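Local atomic coordinates of beta-glucosidase (Saccharopolyspora erythraea D, PDB entry 5M6G), a protein that probably hydrolyses terminal, non-reducing beta-D-glucosyl residues, releasing beta-D-glucose, as a glycoside hydrolase of family 3. Residues 159-162 / 163-167; 152-155 / 156-159; 404-407 / 408-412. One frame throughout, in Å; residues are numbered along the deposited sequence.

Overall arrangement
Contacts 2 and 1 follow one another along the chain and meet at Gln159: contact 2 opens helix 155-170 from the loop after helix 146-152, and contact 1 lies further along the same helix, the two centres being about 11 Å apart. Contact 3 comes much later, on helix 399-412, its centre about 10 Å from that of contact 2 and 14 Å from that of contact 1. The two helices pack through Leu404 and Ala408 against Leu157, Ile161 and Ala164, and His401 and Glu167 bind one magnesium ion between them. Helix 399-412 also touches helix 567-573, so these contacts join helix 155-170, helix 399-412 and, through the last, helix 567-573.

Contact 1 (159-162 / 163-167); sequences QRIG and AATAE. With MG (magnesium ion), chain E.
The carbonyl plane of Ile161 is approached from both faces by a single residue, Thr165, one turn further along helix 155-170. From one side comes the amide of Thr165, whose N lies 2.8 Å from Ile161 O and 21° from that plane. From the opposite face comes the hydroxyl, with Thr165 OG1 also 2.8 Å from Ile161 O but well above the plane, 40° out of it and so not on a lone pair. What puts it there is the first torsion, which sets OG1 beside the threonine's own N and anti to its carbonyl carbon (chi1 -64°), turned back along the helix. The same hydroxyl oxygen lies 4.0 Å from Ile161 CG2. With an alanine here, Ile161 O would probably keep only the backbone donor of this pair, and the oxygen beside Ile161 CG2 would be lost.

Ordinary helical bonds flank this pair, with Ala163 N to Gln159 O at 3.0 Å and Ala166 N to Gly162 O at 2.9 Å. The small Ala164 faces His401 and Leu404 of helix 399-412, while Thr165 meets Tyr143 and Leu214.

The other flat group, the carboxylate of Glu167, binds magnesium through one oxygen: OE1 is 1.9 Å from the ion, whereas OE2 stands 3.4 Å from it and takes a weak hydrogen bond from one of the ion's waters. Four waters and His401 NE2 bring the ligands to six. Monodentate binding with so many waters implies a largely hydrated ion, joining two helices through one carboxylate oxygen and one imidazole nitrogen.

Contact 2 (152-155 / 156-159); sequences TGNP and DLVQ
Asn154 caps the start of helix 155-170: its side-chain OD1 accepts from Leu157 N at 3.0 Å, the classical N-cap bond. The donor does not come in the amide plane but from above it, 68° out, and the Asn154 amide lies across the Leu157 side chain at about a right angle. With chi1 at -173°, CG points away from the residue's own N and the amide reaches forward over the first turn; this is the tight part of the contact, with Asn154 CG only 3.4 Å from Leu157 CB. The other end of the amide, ND2, is held by Glu411 OE1 of helix 399-412, so both polar atoms of the cap are engaged and its rotation is fixed. Leu157 itself is buried against Leu404 and Ala408 of that helix, and its CD2 reaches Thr152 CG2 at 4.2 Å, a looser touch.

The solvent side is different in character. Gly153, with positive phi, turns the chain in the open, and Asp156 directs its carboxylate away from the capping loop, where it makes a long, weak ion pair with Arg160. Between these extremes, Pro155 begins the helix and gives its carbonyl oxygen both to Gln159 N, at 2.9 Å, and to the Ser209 hydroxyl. Before the cap the chain is bent by an ST turn: Thr152 OG1, which is also bonded to Leu149 O, accepts from Asn154 N at 3.1 Å.

Contact 3 (404-407 / 408-412); sequences LARQ and AVRES
Gln407 NE2 donates to Glu411 OE2 at 2.6 Å in an almost straight bond (171°), and with it begins a chain of i to i+3 and i to i+4 side-chain contacts along helix 399-412. The carboxylate oxygen receives the amide on its anti lone pair, the side away from OE1, and lies in the amide plane of Gln407. Amide and carboxylate are nevertheless turned 71° against each other. The bend of Gln407 at chi2 (65°) carries the amide forward, between Arg410 and Glu411.

The other end of the same amide accepts from Arg410: Gln407 OE1 lies 2.5 Å from Arg410 NH1, in the guanidinium plane, although the bond is bent. One glutamine thus spans a carboxylate and a guanidinium, an acceptor to the cation and a donor to the anion, and both of its polar ends are occupied.

Beyond Arg410 the extended side chain of Arg406 passes obliquely. Arg410 NH2 sits over one face of the Arg406 guanidinium, toward its rim and 2.9 Å from Arg406 NE, while Arg406 CG covers a face of the Arg410 guanidinium in return, 3.5 Å from NH2. The two arginines gather round an anion, Asp571 of helix 567-573: a single oxygen, Asp571 OD2, forms salt bridges to NE of Arg406 and of Arg410, which probably offsets their like charges and ties this face to helix 567-573, much later in the chain.

The inner face is apolar, Ala405 and Ala408 meeting Tyr143 and Pro144, with Val409 against Pro562 and Val569. Toward the last residues, the Ser412 side chain turns back on the backbone, its OG donating to Val409 O at 2.8 Å.

Contact 1 (159-162 / 163-167)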
loop_
_atom_site.group_PDB
_atom_site.type_symbol
_atom_site.label_atom_id
_atom_site.label_comp_id
_atom_site.label_asym_id
_atom_site.label_seq_id
_atom_site.Cartn_x
_atom_site.Cartn_y
_atom_site.Cartn_z
ATOM N N GLN A 159 -7.129 6.718 -9.645
ATOM C CA GLN A 159 -6.842 6.007 -10.886
ATOM C C GLN A 159 -5.633 6.611 -11.603
ATOM O O GLN A 159 -4.741 5.879 -12.049
ATOM C CB GLN A 159 -8.084 6.016 -11.783
ATOM C CG GLN A 159 -7.881 5.403 -13.165
ATOM C CD GLN A 159 -9.185 5.281 -13.938
ATOM O OE1 GLN A 159 -10.252 5.122 -13.351
ATOM N NE2 GLN A 159 -9.101 5.369 -15.259
ATOM N N ARG A 160 -5.557 7.945 -11.692
ATOM C CA ARG A 160 -4.399 8.562 -12.341
ATOM C C ARG A 160 -3.112 8.226 -11.603
ATOM O O ARG A 160 -2.058 8.049 -12.226
ATOM C CB ARG A 160 -4.570 10.084 -12.429
ATOM C CG ARG A 160 -5.427 10.550 -13.589
ATOM C CD ARG A 160 -6.443 11.579 -13.130
ATOM N NE ARG A 160 -5.826 12.876 -12.887
ATOM C CZ ARG A 160 -6.374 13.846 -12.160
ATOM N NH1 ARG A 160 -7.564 13.675 -11.589
ATOM N NH2 ARG A 160 -5.724 14.990 -12.006
ATOM N N ILE A 161 -3.175 8.156 -10.271
ATOM C CA ILE A 161 -2.005 7.782 -9.482
ATOM C C ILE A 161 -1.616 6.334 -9.765
ATOM O O ILE A 161 -0.425 6.006 -9.884
ATOM C CB ILE A 161 -2.287 8.016 -7.987
ATOM C CG1 ILE A 161 -2.433 9.516 -7.694
ATOM C CG2 ILE A 161 -1.199 7.383 -7.133
ATOM C CD1 ILE A 161 -3.104 9.828 -6.351
ATOM N N GLY A 162 -2.609 5.447 -9.881
ATOM C CA GLY A 162 -2.324 4.080 -10.306
ATOM C C GLY A 162 -1.585 4.024 -11.631
ATOM O O GLY A 162 -0.608 3.280 -11.781
ATOM N N ALA A 163 -2.020 4.833 -12.601
ATOM C CA ALA A 163 -1.372 4.839 -13.913
ATOM C C ALA A 163 0.041 5.401 -13.841
ATOM O O ALA A 163 0.959 4.874 -14.486
ATOM C CB ALA A 163 -2.209 5.640 -14.911
ATOM N N ALA A 164 0.240 6.479 -13.080
ATOM C CA ALA A 164 1.583 7.036 -12.952
ATOM C C ALA A 164 2.500 6.084 -12.198
ATOM O O ALA A 164 3.670 5.916 -12.570
ATOM C CB ALA A 164 1.531 8.402 -12.262
ATOM N N THR A 165 1.987 5.459 -11.133
ATOM C CA THR A 165 2.747 4.435 -10.422
ATOM C C THR A 165 3.157 3.316 -11.371
ATOM O O THR A 165 4.317 2.884 -11.381
ATOM C CB THR A 165 1.915 3.883 -9.260
ATOM O OG1 THR A 165 1.679 4.931 -8.310
ATOM C CG2 THR A 165 2.641 2.747 -8.571
ATOM N N ALA A 166 2.218 2.856 -12.196
ATOM C CA ALA A 166 2.511 1.749 -13.101
ATOM C C ALA A 166 3.635 2.114 -14.067
ATOM O O ALA A 166 4.506 1.287 -14.361
ATOM C CB ALA A 166 1.245 1.345 -13.856
ATOM N N GLU A 167 3.647 3.361 -14.550
ATOM C CA GLU A 167 4.739 3.792 -15.417
ATOM C C GLU A 167 6.079 3.693 -14.711
ATOM O O GLU A 167 7.061 3.217 -15.298
ATOM C CB GLU A 167 4.511 5.218 -15.899
ATOM C CG GLU A 167 3.606 5.330 -17.095
ATOM C CD GLU A 167 3.546 6.748 -17.601
ATOM O OE1 GLU A 167 3.482 7.669 -16.756
ATOM O OE2 GLU A 167 3.591 6.944 -18.829
HETATM MG MG MG E . 3.115 9.580 -16.735
HETATM O O HOH W 1 1.891 9.507 -18.680
HETATM O O HOH W 2 4.614 10.380 -17.665
HETATM O O HOH W 3 2.037 11.372 -16.383
HETATM O O HOH W 4 1.199 8.930 -15.797
#

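Contact 2 (152-155 / 156-159)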
loop_
_atom_site.group_PDB
_atom_site.type_symbol
_atom_site.label_atom_id
_atom_site.label_comp_id
_atom_site.label_asym_id
_atom_site.label_seq_id
_atom_site.Cartn_x
_atom_site.Cartn_y
_atom_site.Cartn_z
ATOM N N THR A 152 -9.626 12.233 -0.071
ATOM C CA THR A 152 -9.887 13.087 -1.231
ATOM C C THR A 152 -11.286 12.892 -1.784
ATOM O O THR A 152 -11.803 13.800 -2.445
ATOM C CB THR A 152 -8.901 12.813 -2.369
ATOM O OG1 THR A 152 -9.204 11.533 -2.948
ATOM C CG2 THR A 152 -7.463 12.839 -1.871
ATOM N N GLY A 153 -11.892 11.728 -1.547
ATOM C CA GLY A 153 -13.151 11.374 -2.185
ATOM C C GLY A 153 -13.118 11.421 -3.698
ATOM O O GLY A 153 -14.160 11.629 -4.326
ATOM N N ASN A 154 -11.946 11.213 -4.307
ATOM C CA ASN A 154 -11.732 11.433 -5.737
ATOM C C ASN A 154 -11.187 10.163 -6.386
ATOM O O ASN A 154 -9.962 9.989 -6.496
ATOM C CB ASN A 154 -10.782 12.610 -5.937
ATOM C CG ASN A 154 -10.639 13.010 -7.382
ATOM O OD1 ASN A 154 -11.047 12.281 -8.288
ATOM N ND2 ASN A 154 -10.043 14.187 -7.611
ATOM N N PRO A 155 -12.059 9.252 -6.838
ATOM C CA PRO A 155 -11.568 8.005 -7.459
ATOM C C PRO A 155 -10.808 8.225 -8.751
ATOM O O PRO A 155 -9.910 7.437 -9.082
ATOM C CB PRO A 155 -12.851 7.197 -7.711
ATOM C CG PRO A 155 -13.903 7.841 -6.849
ATOM C CD PRO A 155 -13.525 9.277 -6.704
ATOM N N ASP A 156 -11.167 9.247 -9.519
ATOM C CA ASP A 156 -10.447 9.494 -10.761
ATOM C C ASP A 156 -8.992 9.848 -10.482
ATOM O O ASP A 156 -8.081 9.389 -11.186
ATOM C CB ASP A 156 -11.142 10.599 -11.548
ATOM C CG ASP A 156 -10.651 10.679 -12.965
ATOM O OD1 ASP A 156 -10.974 9.757 -13.747
ATOM O OD2 ASP A 156 -9.944 11.650 -13.294
ATOM N N LEU A 157 -8.757 10.645 -9.437
ATOM C CA LEU A 157 -7.397 10.976 -9.024
ATOM C C LEU A 157 -6.616 9.732 -8.618
ATOM O O LEU A 157 -5.434 9.594 -8.951
ATOM C CB LEU A 157 -7.444 11.963 -7.859
ATOM C CG LEU A 157 -6.109 12.343 -7.220
ATOM C CD1 LEU A 157 -5.335 13.242 -8.172
ATOM C CD2 LEU A 157 -6.358 13.038 -5.869
ATOM N N VAL A 158 -7.254 8.830 -7.871
ATOM C CA VAL A 158 -6.578 7.608 -7.445
ATOM C C VAL A 158 -6.235 6.748 -8.656
ATOM O O VAL A 158 -5.156 6.142 -8.726
ATOM C CB VAL A 158 -7.452 6.864 -6.416
ATOM C CG1 VAL A 158 -7.031 5.390 -6.254
ATOM C CG2 VAL A 158 -7.414 7.613 -5.078
ATOM N N GLN A 159 -7.129 6.718 -9.645
ATOM C CA GLN A 159 -6.842 6.007 -10.886
ATOM C C GLN A 159 -5.633 6.611 -11.603
ATOM O O GLN A 159 -4.741 5.879 -12.049
ATOM C CB GLN A 159 -8.084 6.016 -11.783
ATOM C CG GLN A 159 -7.881 5.403 -13.165
ATOM C CD GLN A 159 -9.185 5.281 -13.938
ATOM O OE1 GLN A 159 -10.252 5.122 -13.351
ATOM N NE2 GLN A 159 -9.101 5.369 -15.259
#

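Contact 3 (404-407 / 408-412)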
loop_
_atom_site.group_PDB
_atom_site.type_symbol
_atom_site.label_atom_id
_atom_site.label_comp_id
_atom_site.label_asym_id
_atom_site.label_seq_id
_atom_site.Cartn_x
_atom_site.Cartn_y
_atom_site.Cartn_z
ATOM N N LEU A 404 0.964 15.547 -10.064
ATOM C CA LEU A 404 -0.175 14.706 -9.710
ATOM C C LEU A 404 -0.168 14.390 -8.223
ATOM O O LEU A 404 -1.214 14.418 -7.564
ATOM C CB LEU A 404 -0.138 13.415 -10.533
ATOM C CG LEU A 404 -1.172 12.324 -10.258
ATOM C CD1 LEU A 404 -2.548 12.858 -10.558
ATOM C CD2 LEU A 404 -0.877 11.100 -11.120
ATOM N N ALA A 405 1.009 14.078 -7.680
ATOM C CA ALA A 405 1.107 13.764 -6.264
ATOM C C ALA A 405 0.751 14.976 -5.416
ATOM O O ALA A 405 0.024 14.857 -4.427
ATOM C CB ALA A 405 2.514 13.281 -5.935
ATOM N N ARG A 406 1.269 16.149 -5.790
ATOM C CA ARG A 406 0.936 17.382 -5.087
ATOM C C ARG A 406 -0.567 17.632 -5.088
ATOM O O ARG A 406 -1.131 18.115 -4.094
ATOM C CB ARG A 406 1.684 18.547 -5.745
ATOM C CG ARG A 406 1.539 19.881 -5.033
ATOM C CD ARG A 406 2.333 20.963 -5.751
ATOM N NE ARG A 406 2.124 22.271 -5.128
ATOM C CZ ARG A 406 2.617 23.414 -5.600
ATOM N NH1 ARG A 406 3.342 23.409 -6.703
ATOM N NH2 ARG A 406 2.372 24.564 -4.978
ATOM N N GLN A 407 -1.234 17.334 -6.203
ATOM C CA GLN A 407 -2.676 17.514 -6.238
ATOM C C GLN A 407 -3.358 16.554 -5.267
ATOM O O GLN A 407 -4.337 16.920 -4.606
ATOM C CB GLN A 407 -3.192 17.339 -7.674
ATOM C CG GLN A 407 -4.710 17.547 -7.827
ATOM C CD GLN A 407 -5.152 18.977 -7.519
ATOM O OE1 GLN A 407 -4.369 19.923 -7.643
ATOM N NE2 GLN A 407 -6.412 19.137 -7.122
ATOM N N ALA A 408 -2.815 15.340 -5.125
ATOM C CA ALA A 408 -3.371 14.396 -4.159
ATOM C C ALA A 408 -3.110 14.856 -2.729
ATOM O O ALA A 408 -3.977 14.714 -1.858
ATOM C CB ALA A 408 -2.790 12.999 -4.389
ATOM N N VAL A 409 -1.920 15.410 -2.464
ATOM C CA VAL A 409 -1.658 15.995 -1.151
ATOM C C VAL A 409 -2.712 17.046 -0.825
ATOM O O VAL A 409 -3.347 17.002 0.239
ATOM C CB VAL A 409 -0.239 16.592 -1.095
ATOM C CG1 VAL A 409 -0.039 17.344 0.239
ATOM C CG2 VAL A 409 0.811 15.498 -1.286
ATOM N N ARG A 410 -2.920 17.996 -1.744
ATOM C CA ARG A 410 -3.912 19.056 -1.556
ATOM C C ARG A 410 -5.269 18.481 -1.179
ATOM O O ARG A 410 -5.864 18.852 -0.162
ATOM C CB ARG A 410 -4.069 19.879 -2.838
ATOM C CG ARG A 410 -2.983 20.846 -3.146
ATOM C CD ARG A 410 -3.157 21.364 -4.564
ATOM N NE ARG A 410 -1.916 21.938 -5.064
ATOM C CZ ARG A 410 -1.496 21.822 -6.317
ATOM N NH1 ARG A 410 -2.218 21.146 -7.203
ATOM N NH2 ARG A 410 -0.350 22.380 -6.682
ATOM N N GLU A 411 -5.781 17.583 -2.019
ATOM C CA GLU A 411 -7.141 17.103 -1.844
ATOM C C GLU A 411 -7.283 16.191 -0.633
ATOM O O GLU A 411 -8.400 16.013 -0.142
ATOM C CB GLU A 411 -7.601 16.390 -3.123
ATOM C CG GLU A 411 -7.685 17.330 -4.331
ATOM C CD GLU A 411 -8.262 16.661 -5.576
ATOM O OE1 GLU A 411 -9.135 15.776 -5.440
ATOM O OE2 GLU A 411 -7.839 17.029 -6.693
ATOM N N SER A 412 -6.181 15.625 -0.129
ATOM C CA SER A 412 -6.260 14.726 1.013
ATOM C C SER A 412 -6.356 15.471 2.338
ATOM O O SER A 412 -6.763 14.868 3.340
ATOM C CB SER A 412 -5.048 13.789 1.038
ATOM O OG SER A 412 -3.852 14.484 1.358
#